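Local structure of ricin B-related lectin (5MUA) at the interface of chains A and B. The protein binds galactose through a ricin B-type lectin domain and carries a papain-like cysteine protease domain, activated by calcium and blocked here by the inhibitor E-64. Coordinates in Å, arbitrary orientation; residue numbers count along the deposited sequence, not the author numbering. Chains: chain A/B, Ricin B-related lectin.

The interface of chains A and B. Residues chain A 203-204; chain B 176-178, 231-233.
A:Glu204 reaches across the interface of the deposited two-chain assembly and docks its carboxylate on two successive backbone amides, B:Gly177 N and B:Leu178 N. The chimerolectin joins a ricin-type beta-trefoil to a papain-like protease domain, and this contact belongs to the protease-domain region. OE1 of A:Glu204 accepts a hydrogen bond from B:Gly177 N at 2.8 Å. That donor comes from the syn side but lies 23° out of the carboxylate plane. The second oxygen, OE2 of A:Glu204, uses its syn lone pair for B:Leu178 N, at 3.0 Å. B:Gly177 N is also 3.0 Å from OE2 of A:Glu204 and can share its hydrogen with both oxygens. Held at both oxygens, the carboxylate has little freedom to rotate, and the two amides may favour its charged form.

The A:Glu204 side chain leaves the backbone with CG anti to the carbonyl carbon (chi1 -50°) and bends at chi2. Its CB lies against the backbone of B:Phe232, 3.5 Å from the carbonyl O. The side chain of B:Asp176 runs past A:Glu204 in the opposite direction, and the two carboxylate planes are turned 67° apart. B:Asp176 CB packs 3.8 Å from CD of A:Glu204. Both residues belong to one calcium site of this protein, so the ion may be shared across the interface. OD1 of B:Asp176 lies 3.3 Å from the backbone carbonyl O of A:Glu204. Neither oxygen can donate a hydrogen bond, and both may instead face the calcium. OE1 of A:Glu204 and OD1 of B:Asp176 are 4.1 Å apart; the calcium and the amides would probably offset their like charges.

Next to A:Glu204, the carbonyl O of A:Ser203 accepts a hydrogen bond from B:Gly231 N at 2.9 Å. This main-chain bond likely steadies the loop that presents A:Glu204. The interface is two-fold symmetric, so the same contact recurs with the chains exchanged; this and the shared calcium-site residues suggest a genuine dimer.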
ATOM      1  N   SER A 203     -12.638   9.903   7.851  1.00 13.17           N
ATOM      2  CA  SER A 203     -11.706  11.033   7.912  1.00 14.62           C
ATOM      3  C   SER A 203     -10.381  10.566   8.508  1.00 13.54           C
ATOM      4  O   SER A 203     -10.346  10.068   9.622  1.00 13.33           O
ATOM      5  CB  SER A 203     -12.308  12.140   8.817  1.00 17.05           C
ATOM      6  OG  SER A 203     -11.415  13.176   8.854  1.00 22.58           O
ATOM      7  N   GLU A 204      -9.335  10.715   7.716  1.00 11.14           N
ATOM      8  CA  GLU A 204      -7.941  10.458   8.027  1.00 11.36           C
ATOM      9  C   GLU A 204      -7.549   8.995   8.171  1.00 10.99           C
ATOM     10  O   GLU A 204      -6.501   8.561   7.610  1.00 11.75           O
ATOM     11  CB  GLU A 204      -7.377  11.274   9.189  0.60 11.85           C
ATOM     12  CG  GLU A 204      -7.662  12.748   9.061  0.60 12.81           C
ATOM     13  CD  GLU A 204      -6.469  13.608   9.278  0.60 12.51           C
ATOM     14  OE1 GLU A 204      -6.282  14.455   8.451  0.60 16.18           O
ATOM     15  OE2 GLU A 204      -5.714  13.484  10.230  0.60 13.58           O
TER
ATOM     16  N   ASP B 176      -2.178  13.233   5.825  1.00 12.65           N
ATOM     17  CA  ASP B 176      -3.141  13.447   6.886  1.00 12.71           C
ATOM     18  C   ASP B 176      -2.671  14.558   7.811  1.00 13.25           C
ATOM     19  O   ASP B 176      -1.582  15.061   7.670  1.00 13.11           O
ATOM     20  CB  ASP B 176      -3.378  12.158   7.646  1.00 11.57           C
ATOM     21  CG  ASP B 176      -3.985  11.052   6.729  1.00 12.14           C
ATOM     22  OD1 ASP B 176      -5.107  11.262   6.224  1.00 11.54           O
ATOM     23  OD2 ASP B 176      -3.329  10.014   6.538  1.00 13.28           O
ATOM     24  N   GLY B 177      -3.555  14.949   8.696  1.00 13.47           N
ATOM     25  CA  GLY B 177      -3.288  16.046   9.630  1.00 13.53           C
ATOM     26  C   GLY B 177      -2.788  15.679  11.015  1.00 13.62           C
ATOM     27  O   GLY B 177      -2.059  16.466  11.619  1.00 14.81           O
ATOM     28  N   LEU B 178      -3.254  14.557  11.564  1.00 13.74           N
ATOM     29  CA  LEU B 178      -2.956  14.173  12.924  1.00 13.39           C
ATOM     30  C   LEU B 178      -2.586  12.723  12.893  1.00 13.46           C
ATOM     31  O   LEU B 178      -3.339  11.900  12.358  1.00 12.51           O
ATOM     32  CB  LEU B 178      -4.188  14.343  13.819  1.00 14.81           C
ATOM     33  CG  LEU B 178      -3.951  13.966  15.297  1.00 14.92           C
ATOM     34  CD1 LEU B 178      -2.909  14.885  15.951  1.00 15.33           C
ATOM     35  CD2 LEU B 178      -5.282  13.931  16.092  1.00 16.37           C
ATOM     36  N   GLY B 231     -10.543  10.772  12.456  1.00 13.98           N
ATOM     37  CA  GLY B 231      -9.904  12.024  12.714  1.00 14.43           C
ATOM     38  C   GLY B 231      -8.437  11.966  13.056  1.00 13.84           C
ATOM     39  O   GLY B 231      -7.875  12.959  13.503  1.00 13.85           O
ATOM     40  N   PHE B 232      -7.805  10.816  12.795  1.00 12.23           N
ATOM     41  CA  PHE B 232      -6.347  10.700  12.844  1.00 12.44           C
ATOM     42  C   PHE B 232      -5.939   9.530  11.924  1.00 12.51           C
ATOM     43  O   PHE B 232      -6.790   8.720  11.502  1.00 12.45           O
ATOM     44  CB  PHE B 232      -5.854  10.353  14.254  1.00 12.83           C
ATOM     45  CG  PHE B 232      -6.256   8.984  14.731  1.00 13.69           C
ATOM     46  CD1 PHE B 232      -7.575   8.689  15.146  1.00 14.79           C
ATOM     47  CD2 PHE B 232      -5.322   7.982  14.864  1.00 13.43           C
ATOM     48  CE1 PHE B 232      -7.909   7.390  15.589  1.00 14.02           C
ATOM     49  CE2 PHE B 232      -5.681   6.718  15.336  1.00 13.52           C
ATOM     50  CZ  PHE B 232      -6.969   6.422  15.680  1.00 13.33           C
ATOM     51  N   ALA B 233      -4.622   9.457  11.684  1.00 11.91           N
ATOM     52  CA  ALA B 233      -4.041   8.397  10.887  1.00 12.41           C
ATOM     53  C   ALA B 233      -2.907   7.822  11.644  1.00 12.20           C
ATOM     54  O   ALA B 233      -2.478   8.361  12.660  1.00 13.76           O
ATOM     55  CB  ALA B 233      -3.540   8.956   9.547  1.00 12.31           C
TER